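Local coordinates for protein terminase, large subunit (Enterobacteria phage P22, PDB 4DKW) that drives ATP-powered translocation of viral DNA into empty capsids and, through the nuclease domain described here, cuts the genome to start and end packaging, at residues 130-135 with 175-180; 151-156 with 171-176. One frame throughout, in Å; residues are numbered along the deposited sequence.

How the interactions relate
Both interactions fall on helix 171-181 of the RNase H-like nuclease domain, and their centres lie about 11 Å apart. Interaction 2 joins the N-terminal turn of that helix, which carries the magnesium ligand Asp171, to helix 148-156; interaction 1 joins its C-terminal half to helix 125-137. The two partner helices precede helix 171-181 in the chain, with strand 141-144 of the mixed sheet between them, and in both contacts the segments cross at nearly a right angle. Ala175 and Thr176 belong to both segments of the shared helix. Interaction 2 works mainly through hydrogen bonds to backbone N-H groups beside the metal ligand; interaction 1 combines leucine-tyrosine packing with one tyrosine-glutamate hydrogen bond, and together they probably help to fix the helix that presents Asp171.

Interaction 1: residues 130-135 with 175-180; sequences SELRDL and ATRYGY
Tyr180 carries most of this contact, reaching from helix 171-181 to helix 125-137; the axes of segments 130-135 and 175-180 pass 11.3 Å apart and cross at 88°. Its CG stands anti to the backbone N (chi1 172°), which sends the ring out between three side chains of segment 130-135. Leu132 CD2 lies over one face, 4.2 Å from the centroid of the Tyr180 ring, a CH-pi contact displaced toward the rim on the CG side. Leu135 meets the ring tip to tip, its CD1 3.5 Å from Tyr180 CE1. A branched leucine suits both places: each offers one methyl to the aromatic carbons. This apolar part is buried and close. In the RNase H-like fold the two helices meet here against strands 53-62 and 141-144: Leu135 touches Phe54 and Phe141, Thr176 touches Leu56 and Phe141, and Phe54 packs edge-to-face with Tyr180. On its other branch, Leu132 CD1 rests 4.0 Å from Arg177 CG, using only the aliphatic root of the arginine, whose charged end turns to a salt bridge with Asp174.

The looser, more exposed side belongs to Glu131. Its chain, extended beyond CG, brings OE1 to the ring edge, in the ring plane, with the carboxylate turned 88° from that plane. Tyr180 OH donates to Glu131 OE1 at 2.7 Å, on the anti lone pair. The phenol therefore serves both environments; the charge of Glu131 would probably favour keeping its proton, while Arg183, in cation-pi contact with the ring, would act the other way.

Interaction 2: residues 151-156 with 171-176; sequences FEEFRL and DVLDAT. With MG (magnesium ion), chain E.
Glu153 leaves helix 148-156 with CG anti to its carbonyl carbon (chi1 -59°) and runs extended beyond it (chi2 -169°), so that its carboxylate arrives at the first turn of helix 171-181. Both oxygens are used there. Val172 N donates to the syn lone pair of Glu153 OE2 at 3.1 Å, while Leu173 N reaches Glu153 OE1 at 2.9 Å from above the carboxylate plane. Glutamate suits the place, being long enough to cross between the helices and, as a carboxylate, offering two negatively charged acceptor oxygens to the N-H groups at a helix start, where the dipole would favour negative charge. Leu173 CD1 packs 3.7 Å from Glu153 CB.

This helix start belongs to the active site of an RNase H-like nuclease, whose acidic residues hold magnesium. Asp171 OD1 binds the ion at 2.3 Å, with two waters and Asp33 as further ligands. Held to the two amides after Asp171, Glu153 probably helps to position that metal ligand from the second shell. The second carboxylate oxygen, Asp171 OD2, sits 4.0 Å from Glu153 OE2, a buried pair of like charges probably eased by Lys61, which forms a salt bridge with Glu153 OE2.

Interaction 1: residues 130-135 with 175-180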
ATOM      1  N   SER A 130      -6.386  -8.010   9.642  1.00 24.32           N
ATOM      2  CA  SER A 130      -6.681  -9.427   9.868  1.00 24.61           C
ATOM      3  C   SER A 130      -6.440 -10.245   8.607  1.00 25.10           C
ATOM      4  O   SER A 130      -5.841 -11.331   8.656  1.00 28.29           O
ATOM      5  CB  SER A 130      -8.123  -9.634  10.337  1.00 21.78           C
ATOM      6  OG  SER A 130      -8.247  -9.267  11.693  1.00 36.85           O
ATOM      7  N   GLU A 131      -6.910  -9.726   7.478  1.00 21.83           N
ATOM      8  CA  GLU A 131      -6.777 -10.437   6.216  1.00 19.84           C
ATOM      9  C   GLU A 131      -5.323 -10.515   5.800  1.00 23.70           C
ATOM     10  O   GLU A 131      -4.852 -11.574   5.390  1.00 23.12           O
ATOM     11  CB  GLU A 131      -7.626  -9.778   5.132  1.00 21.65           C
ATOM     12  CG  GLU A 131      -9.127  -9.935   5.392  1.00 26.51           C
ATOM     13  CD  GLU A 131      -9.989  -9.615   4.168  1.00 30.77           C
ATOM     14  OE1 GLU A 131      -9.432  -9.399   3.068  1.00 28.98           O
ATOM     15  OE2 GLU A 131     -11.231  -9.591   4.311  1.00 38.56           O
ATOM     16  N   LEU A 132      -4.602  -9.403   5.942  1.00 23.74           N
ATOM     17  CA  LEU A 132      -3.171  -9.395   5.639  1.00 20.15           C
ATOM     18  C   LEU A 132      -2.368 -10.358   6.521  1.00 22.08           C
ATOM     19  O   LEU A 132      -1.441 -10.995   6.038  1.00 25.22           O
ATOM     20  CB  LEU A 132      -2.596  -7.982   5.725  1.00 19.75           C
ATOM     21  CG  LEU A 132      -3.017  -7.022   4.609  1.00 21.94           C
ATOM     22  CD1 LEU A 132      -2.486  -5.618   4.884  1.00 22.34           C
ATOM     23  CD2 LEU A 132      -2.520  -7.531   3.260  1.00 17.93           C
ATOM     24  N   ARG A 133      -2.711 -10.463   7.804  1.00 26.54           N
ATOM     25  CA  ARG A 133      -1.991 -11.373   8.693  1.00 19.99           C
ATOM     26  C   ARG A 133      -2.227 -12.826   8.306  1.00 23.83           C
ATOM     27  O   ARG A 133      -1.306 -13.640   8.365  1.00 25.29           O
ATOM     28  CB  ARG A 133      -2.378 -11.180  10.166  1.00 28.12           C
ATOM     29  CG  ARG A 133      -1.572 -12.114  11.098  1.00 29.22           C
ATOM     30  CD  ARG A 133      -2.152 -12.245  12.505  1.00 30.95           C
ATOM     31  NE  ARG A 133      -2.069 -11.001  13.265  1.00 31.79           N
ATOM     32  CZ  ARG A 133      -3.105 -10.192  13.466  1.00 39.19           C
ATOM     33  NH1 ARG A 133      -4.300 -10.511  12.960  1.00 26.25           N
ATOM     34  NH2 ARG A 133      -2.947  -9.072  14.171  1.00 38.09           N
ATOM     35  N   ASP A 134      -3.464 -13.150   7.931  1.00 18.11           N
ATOM     36  CA  ASP A 134      -3.797 -14.497   7.467  1.00 24.64           C
ATOM     37  C   ASP A 134      -2.944 -14.855   6.272  1.00 22.23           C
ATOM     38  O   ASP A 134      -2.379 -15.939   6.218  1.00 27.38           O
ATOM     39  CB  ASP A 134      -5.275 -14.616   7.075  1.00 24.19           C
ATOM     40  CG  ASP A 134      -6.201 -14.581   8.266  1.00 34.13           C
ATOM     41  OD1 ASP A 134      -5.727 -14.742   9.412  1.00 37.50           O
ATOM     42  OD2 ASP A 134      -7.417 -14.406   8.042  1.00 41.23           O
ATOM     43  N   LEU A 135      -2.851 -13.932   5.317  1.00 26.44           N
ATOM     44  CA  LEU A 135      -2.063 -14.147   4.101  1.00 16.81           C
ATOM     45  C   LEU A 135      -0.602 -14.379   4.445  1.00 21.37           C
ATOM     46  O   LEU A 135       0.031 -15.270   3.888  1.00 27.59           O
ATOM     47  CB  LEU A 135      -2.203 -12.976   3.125  1.00 16.43           C
ATOM     48  CG  LEU A 135      -3.600 -12.718   2.538  1.00 22.84           C
ATOM     49  CD1 LEU A 135      -3.626 -11.412   1.745  1.00 19.10           C
ATOM     50  CD2 LEU A 135      -4.001 -13.880   1.655  1.00 22.49           C
ATOM     51  N   ALA A 175      -0.765   2.287   2.668  1.00 25.53           N
ATOM     52  CA  ALA A 175      -0.733   2.155   1.211  1.00 20.45           C
ATOM     53  C   ALA A 175      -0.877   0.696   0.769  1.00 25.84           C
ATOM     54  O   ALA A 175      -1.680   0.391  -0.110  1.00 25.83           O
ATOM     55  CB  ALA A 175       0.547   2.760   0.647  1.00 17.14           C
ATOM     56  N   THR A 176      -0.106  -0.200   1.386  1.00 25.72           N
ATOM     57  CA  THR A 176      -0.186  -1.615   1.056  1.00 19.86           C
ATOM     58  C   THR A 176      -1.600  -2.127   1.258  1.00 21.06           C
ATOM     59  O   THR A 176      -2.142  -2.832   0.415  1.00 25.18           O
ATOM     60  CB  THR A 176       0.786  -2.447   1.900  1.00 18.28           C
ATOM     61  OG1 THR A 176       2.117  -1.966   1.692  1.00 22.61           O
ATOM     62  CG2 THR A 176       0.725  -3.909   1.490  1.00 25.94           C
ATOM     63  N   ARG A 177      -2.202  -1.740   2.373  1.00 21.54           N
ATOM     64  CA  ARG A 177      -3.553  -2.147   2.706  1.00 18.55           C
ATOM     65  C   ARG A 177      -4.553  -1.607   1.667  1.00 24.29           C
ATOM     66  O   ARG A 177      -5.466  -2.328   1.240  1.00 22.49           O
ATOM     67  CB  ARG A 177      -3.880  -1.669   4.122  1.00 18.01           C
ATOM     68  CG  ARG A 177      -4.912  -2.491   4.848  1.00 24.76           C
ATOM     69  CD  ARG A 177      -4.969  -2.160   6.346  1.00 21.46           C
ATOM     70  NE  ARG A 177      -4.652  -0.758   6.620  1.00 25.83           N
ATOM     71  CZ  ARG A 177      -5.471   0.263   6.385  1.00 22.41           C
ATOM     72  NH1 ARG A 177      -6.673   0.048   5.864  1.00 17.93           N
ATOM     73  NH2 ARG A 177      -5.080   1.501   6.665  1.00 20.77           N
ATOM     74  N   TYR A 178      -4.360  -0.364   1.229  1.00 21.52           N
ATOM     75  CA  TYR A 178      -5.227   0.226   0.189  1.00 23.61           C
ATOM     76  C   TYR A 178      -5.151  -0.509  -1.150  1.00 25.78           C
ATOM     77  O   TYR A 178      -6.173  -0.701  -1.818  1.00 26.53           O
ATOM     78  CB  TYR A 178      -4.921   1.712  -0.045  1.00 17.44           C
ATOM     79  CG  TYR A 178      -5.059   2.560   1.194  1.00 28.57           C
ATOM     80  CD1 TYR A 178      -6.017   2.266   2.157  1.00 25.24           C
ATOM     81  CD2 TYR A 178      -4.221   3.650   1.408  1.00 27.50           C
ATOM     82  CE1 TYR A 178      -6.134   3.038   3.296  1.00 26.33           C
ATOM     83  CE2 TYR A 178      -4.335   4.425   2.538  1.00 28.62           C
ATOM     84  CZ  TYR A 178      -5.295   4.116   3.477  1.00 28.95           C
ATOM     85  OH  TYR A 178      -5.411   4.892   4.604  1.00 32.21           O
ATOM     86  N   GLY A 179      -3.942  -0.900  -1.545  1.00 20.78           N
ATOM     87  CA  GLY A 179      -3.745  -1.639  -2.777  1.00 19.18           C
ATOM     88  C   GLY A 179      -4.417  -2.994  -2.700  1.00 23.32           C
ATOM     89  O   GLY A 179      -5.061  -3.440  -3.649  1.00 22.08           O
ATOM     90  N   TYR A 180      -4.266  -3.649  -1.555  1.00 22.17           N
ATOM     91  CA  TYR A 180      -4.913  -4.925  -1.308  1.00 19.18           C
ATOM     92  C   TYR A 180      -6.450  -4.811  -1.358  1.00 19.00           C
ATOM     93  O   TYR A 180      -7.134  -5.634  -1.975  1.00 19.38           O
ATOM     94  CB  TYR A 180      -4.439  -5.517   0.029  1.00 20.08           C
ATOM     95  CG  TYR A 180      -5.218  -6.747   0.437  1.00 24.73           C
ATOM     96  CD1 TYR A 180      -4.997  -7.961  -0.185  1.00 15.37           C
ATOM     97  CD2 TYR A 180      -6.183  -6.688   1.440  1.00 25.66           C
ATOM     98  CE1 TYR A 180      -5.722  -9.081   0.161  1.00 22.05           C
ATOM     99  CE2 TYR A 180      -6.912  -7.818   1.808  1.00 15.77           C
ATOM    100  CZ  TYR A 180      -6.673  -9.005   1.154  1.00 23.62           C
ATOM    101  OH  TYR A 180      -7.370 -10.140   1.479  1.00 25.67           O
TER

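Interaction 2: residues 151-156 with 171-176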
ATOM      1  N   PHE A 151       9.534  -3.055   6.117  1.00 26.27           N
ATOM      2  CA  PHE A 151       9.969  -3.813   7.287  1.00 29.03           C
ATOM      3  C   PHE A 151      10.210  -2.917   8.501  1.00 27.27           C
ATOM      4  O   PHE A 151       9.953  -3.313   9.646  1.00 27.25           O
ATOM      5  CB  PHE A 151      11.200  -4.662   6.943  1.00 24.25           C
ATOM      6  CG  PHE A 151      10.898  -5.772   5.987  1.00 25.94           C
ATOM      7  CD1 PHE A 151      10.122  -6.855   6.396  1.00 27.57           C
ATOM      8  CD2 PHE A 151      11.348  -5.721   4.674  1.00 25.75           C
ATOM      9  CE1 PHE A 151       9.817  -7.878   5.517  1.00 28.67           C
ATOM     10  CE2 PHE A 151      11.049  -6.743   3.786  1.00 27.75           C
ATOM     11  CZ  PHE A 151      10.288  -7.824   4.210  1.00 26.61           C
ATOM     12  N   GLU A 152      10.685  -1.703   8.246  1.00 24.74           N
ATOM     13  CA  GLU A 152      10.852  -0.709   9.302  1.00 27.90           C
ATOM     14  C   GLU A 152       9.547  -0.433  10.034  1.00 27.12           C
ATOM     15  O   GLU A 152       9.537  -0.299  11.256  1.00 27.31           O
ATOM     16  CB  GLU A 152      11.410   0.593   8.727  1.00 28.92           C
ATOM     17  CG  GLU A 152      12.812   0.455   8.151  1.00 40.46           C
ATOM     18  CD  GLU A 152      13.339   1.753   7.549  1.00 56.55           C
ATOM     19  OE1 GLU A 152      12.528   2.676   7.298  1.00 52.62           O
ATOM     20  OE2 GLU A 152      14.568   1.845   7.321  1.00 63.46           O
ATOM     21  N   GLU A 153       8.454  -0.339   9.280  1.00 25.82           N
ATOM     22  CA  GLU A 153       7.128  -0.100   9.853  1.00 23.49           C
ATOM     23  C   GLU A 153       6.530  -1.367  10.472  1.00 22.63           C
ATOM     24  O   GLU A 153       5.944  -1.328  11.552  1.00 31.32           O
ATOM     25  CB  GLU A 153       6.176   0.446   8.787  1.00 23.98           C
ATOM     26  CG  GLU A 153       6.623   1.758   8.135  1.00 27.56           C
ATOM     27  CD  GLU A 153       5.518   2.386   7.293  1.00 30.00           C
ATOM     28  OE1 GLU A 153       4.452   1.752   7.160  1.00 31.41           O
ATOM     29  OE2 GLU A 153       5.705   3.509   6.770  1.00 27.20           O
ATOM     30  N   PHE A 154       6.684  -2.478   9.759  1.00 27.57           N
ATOM     31  CA  PHE A 154       6.244  -3.807  10.179  1.00 26.39           C
ATOM     32  C   PHE A 154       6.752  -4.120  11.585  1.00 28.83           C
ATOM     33  O   PHE A 154       6.009  -4.649  12.423  1.00 29.65           O
ATOM     34  CB  PHE A 154       6.761  -4.818   9.151  1.00 22.53           C
ATOM     35  CG  PHE A 154       6.427  -6.257   9.452  1.00 28.51           C
ATOM     36  CD1 PHE A 154       5.230  -6.811   9.019  1.00 23.65           C
ATOM     37  CD2 PHE A 154       7.346  -7.075  10.103  1.00 30.27           C
ATOM     38  CE1 PHE A 154       4.939  -8.131   9.265  1.00 21.02           C
ATOM     39  CE2 PHE A 154       7.054  -8.407  10.355  1.00 26.02           C
ATOM     40  CZ  PHE A 154       5.854  -8.934   9.935  1.00 22.60           C
ATOM     41  N   ARG A 155       8.013  -3.764  11.836  1.00 31.56           N
ATOM     42  CA  ARG A 155       8.668  -4.005  13.127  1.00 32.98           C
ATOM     43  C   ARG A 155       8.094  -3.202  14.297  1.00 31.97           C
ATOM     44  O   ARG A 155       8.122  -3.658  15.449  1.00 27.95           O
ATOM     45  CB  ARG A 155      10.156  -3.702  13.021  1.00 31.16           C
ATOM     46  CG  ARG A 155      10.927  -4.729  12.245  1.00 39.69           C
ATOM     47  CD  ARG A 155      12.422  -4.499  12.356  1.00 37.38           C
ATOM     48  NE  ARG A 155      12.907  -3.478  11.438  1.00 40.96           N
ATOM     49  CZ  ARG A 155      13.401  -3.728  10.231  1.00 40.56           C
ATOM     50  NH1 ARG A 155      13.493  -4.973   9.785  1.00 33.67           N
ATOM     51  NH2 ARG A 155      13.840  -2.731   9.479  1.00 49.15           N
ATOM     52  N   LEU A 156       7.576  -2.014  13.990  1.00 28.83           N
ATOM     53  CA  LEU A 156       7.088  -1.074  14.996  1.00 28.48           C
ATOM     54  C   LEU A 156       5.560  -1.044  15.172  1.00 28.62           C
ATOM     55  O   LEU A 156       5.062  -0.444  16.114  1.00 31.55           O
ATOM     56  CB  LEU A 156       7.559   0.327  14.626  1.00 30.79           C
ATOM     57  CG  LEU A 156       9.069   0.523  14.571  1.00 33.29           C
ATOM     58  CD1 LEU A 156       9.381   1.940  14.128  1.00 31.80           C
ATOM     59  CD2 LEU A 156       9.659   0.255  15.935  1.00 32.95           C
ATOM     60  N   ASP A 171       2.680   4.549   7.026  1.00 27.69           N
ATOM     61  CA  ASP A 171       2.359   5.051   5.692  1.00 23.92           C
ATOM     62  C   ASP A 171       2.459   3.986   4.587  1.00 27.46           C
ATOM     63  O   ASP A 171       1.544   3.859   3.777  1.00 24.71           O
ATOM     64  CB  ASP A 171       3.240   6.252   5.378  1.00 27.50           C
ATOM     65  CG  ASP A 171       3.323   7.220   6.551  1.00 31.37           C
ATOM     66  OD1 ASP A 171       2.300   7.897   6.846  1.00 32.14           O
ATOM     67  OD2 ASP A 171       4.401   7.283   7.185  1.00 33.02           O
ATOM     68  N   VAL A 172       3.570   3.248   4.549  1.00 26.45           N
ATOM     69  CA  VAL A 172       3.723   2.098   3.653  1.00 23.28           C
ATOM     70  C   VAL A 172       2.688   1.004   3.971  1.00 23.98           C
ATOM     71  O   VAL A 172       2.113   0.399   3.060  1.00 27.10           O
ATOM     72  CB  VAL A 172       5.163   1.520   3.699  1.00 19.71           C
ATOM     73  CG1 VAL A 172       5.268   0.206   2.896  1.00 17.52           C
ATOM     74  CG2 VAL A 172       6.159   2.551   3.177  1.00 21.18           C
ATOM     75  N   LEU A 173       2.432   0.776   5.257  1.00 19.84           N
ATOM     76  CA  LEU A 173       1.441  -0.209   5.684  1.00 22.07           C
ATOM     77  C   LEU A 173       0.044   0.179   5.194  1.00 25.92           C
ATOM     78  O   LEU A 173      -0.678  -0.644   4.629  1.00 28.86           O
ATOM     79  CB  LEU A 173       1.460  -0.382   7.209  1.00 22.38           C
ATOM     80  CG  LEU A 173       2.738  -1.022   7.773  1.00 24.58           C
ATOM     81  CD1 LEU A 173       2.746  -0.980   9.295  1.00 19.64           C
ATOM     82  CD2 LEU A 173       2.891  -2.463   7.286  1.00 21.84           C
ATOM     83  N   ASP A 174      -0.323   1.439   5.389  1.00 18.70           N
ATOM     84  CA  ASP A 174      -1.607   1.931   4.910  1.00 17.40           C
ATOM     85  C   ASP A 174      -1.751   1.781   3.401  1.00 20.23           C
ATOM     86  O   ASP A 174      -2.745   1.232   2.912  1.00 25.47           O
ATOM     87  CB  ASP A 174      -1.802   3.395   5.296  1.00 22.71           C
ATOM     88  CG  ASP A 174      -2.143   3.573   6.757  1.00 24.34           C
ATOM     89  OD1 ASP A 174      -2.421   2.565   7.443  1.00 25.61           O
ATOM     90  OD2 ASP A 174      -2.147   4.731   7.216  1.00 26.43           O
ATOM     91  N   ALA A 175      -0.765   2.287   2.668  1.00 25.53           N
ATOM     92  CA  ALA A 175      -0.733   2.155   1.211  1.00 20.45           C
ATOM     93  C   ALA A 175      -0.877   0.696   0.769  1.00 25.84           C
ATOM     94  O   ALA A 175      -1.680   0.391  -0.110  1.00 25.83           O
ATOM     95  CB  ALA A 175       0.547   2.760   0.647  1.00 17.14           C
ATOM     96  N   THR A 176      -0.106  -0.200   1.386  1.00 25.72           N
ATOM     97  CA  THR A 176      -0.186  -1.615   1.056  1.00 19.86           C
ATOM     98  C   THR A 176      -1.600  -2.127   1.258  1.00 21.06           C
ATOM     99  O   THR A 176      -2.142  -2.832   0.415  1.00 25.18           O
ATOM    100  CB  THR A 176       0.786  -2.447   1.900  1.00 18.28           C
ATOM    101  OG1 THR A 176       2.117  -1.966   1.692  1.00 22.61           O
ATOM    102  CG2 THR A 176       0.725  -3.909   1.490  1.00 25.94           C
TER
HETATM  103 MG    MG E 501       0.080   8.473   6.508  1.00 36.78          MG
HETATM  104  O   HOH W   1      -1.697   9.127   5.880  1.00 30.00           O
HETATM  105  O   HOH W   2       0.577   9.554   8.302  1.00 40.27           O